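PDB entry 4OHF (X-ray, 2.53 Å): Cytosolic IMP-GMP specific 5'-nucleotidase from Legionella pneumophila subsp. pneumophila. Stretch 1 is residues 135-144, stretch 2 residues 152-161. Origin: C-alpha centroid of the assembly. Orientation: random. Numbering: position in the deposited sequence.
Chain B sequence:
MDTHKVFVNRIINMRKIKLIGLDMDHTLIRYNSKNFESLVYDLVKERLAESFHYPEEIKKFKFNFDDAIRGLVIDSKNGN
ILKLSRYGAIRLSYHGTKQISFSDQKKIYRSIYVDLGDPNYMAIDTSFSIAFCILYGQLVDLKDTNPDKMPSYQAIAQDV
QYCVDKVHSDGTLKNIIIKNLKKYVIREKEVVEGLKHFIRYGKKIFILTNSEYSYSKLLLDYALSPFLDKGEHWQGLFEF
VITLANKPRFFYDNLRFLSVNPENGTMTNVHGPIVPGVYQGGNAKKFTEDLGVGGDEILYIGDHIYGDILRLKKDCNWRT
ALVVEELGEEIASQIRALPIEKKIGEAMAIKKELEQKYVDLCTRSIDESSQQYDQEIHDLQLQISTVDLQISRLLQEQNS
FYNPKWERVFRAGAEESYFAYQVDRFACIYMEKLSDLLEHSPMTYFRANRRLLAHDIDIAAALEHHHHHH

Stretch 1 (135-144) LYGQLVDLKD
Stretch 2 (152-161) SYQAIAQDVQ

Two helices of one chain pack side by side and run in roughly opposite directions. Residues 135-143 lie in the first, which begins earlier in the chain. Residues 153-161 lie in the second, which continues beyond the stretch. Their axes approach to 10.4 Å, and their N-to-C directions differ by 142°. Both keep helical phi/psi, near -60/-45. In register, Tyr 136 CA lies 6.7 Å from Ala 157 CA, and Val 140 CA lies 6.6 Å from Tyr 153 CA. The contact buries 506 Å² in total.

Ser 152 (phi/psi -86/159, chi1 p) precedes the second helix as its N-cap. Ser 152 OG accepts from Ala 155 N at 3.2 Å.

Leu 139 (m, t) points toward the second helix. Leu 139 CD1 settles into the notch formed by Ile 156 CG2, 3.5 Å away, and Val 160 CG2, 3.4 Å away; these side chains lie one turn apart. Ile 156 is m, t; Val 160 is t. Leu 135 (t, p) extends the apolar seam, with Leu 135 CD2 4.2 Å from Val 160 CG1.

Tyr 136 (chi1 t, chi2 69°) starts sideways, but its ring reaches across. The Tyr 136 ring rests against the methyl of Ala 157, with Tyr 136 CE1 3.5 Å from Ala 157 CB. Tyr 136 OH donates a weak hydrogen bond to Tyr 153 O, 3.2 Å away at the ring edge.

Tyr 153 (chi1 m, chi2 -44°) reaches back. Tyr 153 CD1 lies 3.9 Å from Val 140 CG1 (Val 140 chi1 m), and Tyr 153 CE1 lies 3.9 Å from Lys 143 CG. The aliphatic part of Lys 143 (t, p, t, t) also covers Ile 156, with Lys 143 CB 3.9 Å from Ile 156 CD1. At the edge of the Tyr 153 ring, Tyr 153 OH donates to Asp 144 OD1 at 2.5 Å, a short bond to a carboxylate. Asp 144 has chi1 m and chi2 -3°.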

# COMPACT_ATOMS: atom_id res chain seq x y z
N LEU B 135 1.56 -28.65 14.06
CA LEU B 135 1.24 -29.30 12.81
C LEU B 135 2.14 -28.82 11.67
O LEU B 135 2.78 -29.63 11.00
CB LEU B 135 -0.22 -29.06 12.43
CG LEU B 135 -0.66 -29.77 11.14
CD1 LEU B 135 -0.38 -31.24 11.29
CD2 LEU B 135 -2.14 -29.54 10.87
N TYR B 136 2.20 -27.51 11.46
CA TYR B 136 3.03 -26.95 10.39
C TYR B 136 4.46 -27.44 10.51
O TYR B 136 5.10 -27.78 9.53
CB TYR B 136 3.02 -25.43 10.43
CG TYR B 136 3.72 -24.81 9.24
CD1 TYR B 136 3.18 -24.89 7.96
CD2 TYR B 136 4.92 -24.13 9.41
CE1 TYR B 136 3.82 -24.30 6.87
CE2 TYR B 136 5.58 -23.54 8.32
CZ TYR B 136 5.02 -23.63 7.06
OH TYR B 136 5.67 -23.06 5.99
N GLY B 137 4.97 -27.46 11.74
CA GLY B 137 6.32 -27.92 11.93
C GLY B 137 6.51 -29.32 11.40
O GLY B 137 7.43 -29.58 10.63
N GLN B 138 5.64 -30.24 11.81
CA GLN B 138 5.72 -31.63 11.37
C GLN B 138 5.53 -31.76 9.87
O GLN B 138 6.21 -32.54 9.22
CB GLN B 138 4.68 -32.46 12.11
CG GLN B 138 4.93 -32.51 13.61
CD GLN B 138 3.72 -33.01 14.38
OE1 GLN B 138 2.59 -32.61 14.08
NE2 GLN B 138 3.95 -33.86 15.38
N LEU B 139 4.61 -30.97 9.32
CA LEU B 139 4.34 -31.02 7.90
C LEU B 139 5.60 -30.72 7.09
O LEU B 139 5.92 -31.46 6.16
CB LEU B 139 3.22 -30.06 7.53
CG LEU B 139 1.85 -30.41 8.11
CD1 LEU B 139 0.79 -29.45 7.57
CD2 LEU B 139 1.49 -31.84 7.75
N VAL B 140 6.31 -29.65 7.43
CA VAL B 140 7.52 -29.31 6.69
C VAL B 140 8.59 -30.39 6.90
O VAL B 140 9.39 -30.66 6.01
CB VAL B 140 8.09 -27.93 7.09
CG1 VAL B 140 7.01 -26.86 7.00
CG2 VAL B 140 8.67 -27.98 8.46
N ASP B 141 8.60 -31.01 8.08
CA ASP B 141 9.55 -32.08 8.36
C ASP B 141 9.38 -33.22 7.37
O ASP B 141 10.35 -33.87 6.97
CB ASP B 141 9.35 -32.63 9.76
CG ASP B 141 10.09 -31.85 10.80
OD1 ASP B 141 10.12 -32.30 11.98
OD2 ASP B 141 10.64 -30.79 10.45
N LEU B 142 8.12 -33.47 7.00
CA LEU B 142 7.73 -34.53 6.07
C LEU B 142 7.98 -34.07 4.63
O LEU B 142 8.39 -34.86 3.78
CB LEU B 142 6.25 -34.87 6.28
CG LEU B 142 5.69 -36.24 5.91
CD1 LEU B 142 5.54 -36.34 4.42
CD2 LEU B 142 6.60 -37.34 6.46
N LYS B 143 7.71 -32.79 4.38
CA LYS B 143 7.91 -32.20 3.06
C LYS B 143 9.39 -32.27 2.66
O LYS B 143 9.71 -32.34 1.48
CB LYS B 143 7.44 -30.74 3.06
CG LYS B 143 8.04 -29.85 1.97
CD LYS B 143 7.54 -30.18 0.58
CE LYS B 143 8.19 -29.25 -0.44
NZ LYS B 143 7.64 -29.44 -1.80
N ASP B 144 10.27 -32.26 3.65
CA ASP B 144 11.70 -32.33 3.40
C ASP B 144 12.16 -33.74 3.07
O ASP B 144 13.21 -33.93 2.44
CB ASP B 144 12.49 -31.82 4.61
CG ASP B 144 12.51 -30.30 4.72
OD1 ASP B 144 11.96 -29.61 3.83
OD2 ASP B 144 13.09 -29.78 5.70
N SER B 152 4.45 -26.68 -1.57
CA SER B 152 5.55 -25.84 -1.11
C SER B 152 5.24 -25.35 0.30
O SER B 152 4.08 -25.34 0.73
CB SER B 152 5.73 -24.63 -2.03
OG SER B 152 4.61 -23.77 -1.96
N TYR B 153 6.29 -24.96 1.02
CA TYR B 153 6.13 -24.46 2.38
C TYR B 153 4.96 -23.48 2.45
O TYR B 153 4.08 -23.59 3.30
CB TYR B 153 7.41 -23.77 2.84
CG TYR B 153 8.62 -24.68 2.91
CD1 TYR B 153 8.52 -25.95 3.47
CD2 TYR B 153 9.87 -24.25 2.48
CE1 TYR B 153 9.64 -26.76 3.62
CE2 TYR B 153 10.99 -25.06 2.62
CZ TYR B 153 10.87 -26.31 3.19
OH TYR B 153 11.98 -27.11 3.34
N GLN B 154 4.97 -22.52 1.52
CA GLN B 154 3.94 -21.51 1.43
C GLN B 154 2.56 -22.13 1.25
O GLN B 154 1.59 -21.74 1.91
CB GLN B 154 4.24 -20.60 0.24
CG GLN B 154 3.10 -19.69 -0.16
CD GLN B 154 3.07 -18.40 0.63
OE1 GLN B 154 2.08 -17.65 0.58
NE2 GLN B 154 4.15 -18.12 1.36
N ALA B 155 2.47 -23.09 0.33
CA ALA B 155 1.22 -23.78 0.03
C ALA B 155 0.68 -24.55 1.24
O ALA B 155 -0.52 -24.52 1.53
CB ALA B 155 1.44 -24.73 -1.15
N ILE B 156 1.57 -25.25 1.94
CA ILE B 156 1.19 -26.02 3.12
C ILE B 156 0.56 -25.09 4.17
O ILE B 156 -0.54 -25.36 4.65
CB ILE B 156 2.41 -26.73 3.71
CG1 ILE B 156 3.06 -27.59 2.62
CG2 ILE B 156 2.00 -27.59 4.90
CD1 ILE B 156 4.28 -28.38 3.08
N ALA B 157 1.25 -24.01 4.50
CA ALA B 157 0.74 -23.06 5.48
C ALA B 157 -0.66 -22.58 5.13
O ALA B 157 -1.52 -22.46 6.00
CB ALA B 157 1.67 -21.88 5.61
N GLN B 158 -0.90 -22.29 3.85
CA GLN B 158 -2.21 -21.82 3.41
C GLN B 158 -3.26 -22.93 3.46
O GLN B 158 -4.43 -22.68 3.82
CB GLN B 158 -2.12 -21.22 2.01
CG GLN B 158 -1.22 -19.99 1.96
CD GLN B 158 -1.17 -19.35 0.59
OE1 GLN B 158 -0.88 -20.02 -0.41
NE2 GLN B 158 -1.43 -18.05 0.52
N ASP B 159 -2.86 -24.14 3.11
CA ASP B 159 -3.80 -25.26 3.16
C ASP B 159 -4.25 -25.45 4.60
O ASP B 159 -5.46 -25.50 4.88
CB ASP B 159 -3.15 -26.56 2.67
CG ASP B 159 -2.96 -26.60 1.16
OD1 ASP B 159 -3.64 -25.82 0.44
OD2 ASP B 159 -2.13 -27.42 0.71
N VAL B 160 -3.28 -25.53 5.50
CA VAL B 160 -3.55 -25.70 6.92
C VAL B 160 -4.49 -24.61 7.42
O VAL B 160 -5.45 -24.91 8.13
CB VAL B 160 -2.25 -25.68 7.75
CG1 VAL B 160 -2.58 -25.69 9.22
CG2 VAL B 160 -1.39 -26.88 7.40
N GLN B 161 -4.24 -23.36 7.03
CA GLN B 161 -5.10 -22.25 7.47
C GLN B 161 -6.51 -22.47 6.95
O GLN B 161 -7.49 -22.17 7.64
CB GLN B 161 -4.57 -20.90 6.97
CG GLN B 161 -5.43 -19.70 7.39
CD GLN B 161 -5.53 -19.54 8.90
OE1 GLN B 161 -4.52 -19.48 9.60
NE2 GLN B 161 -6.76 -19.45 9.41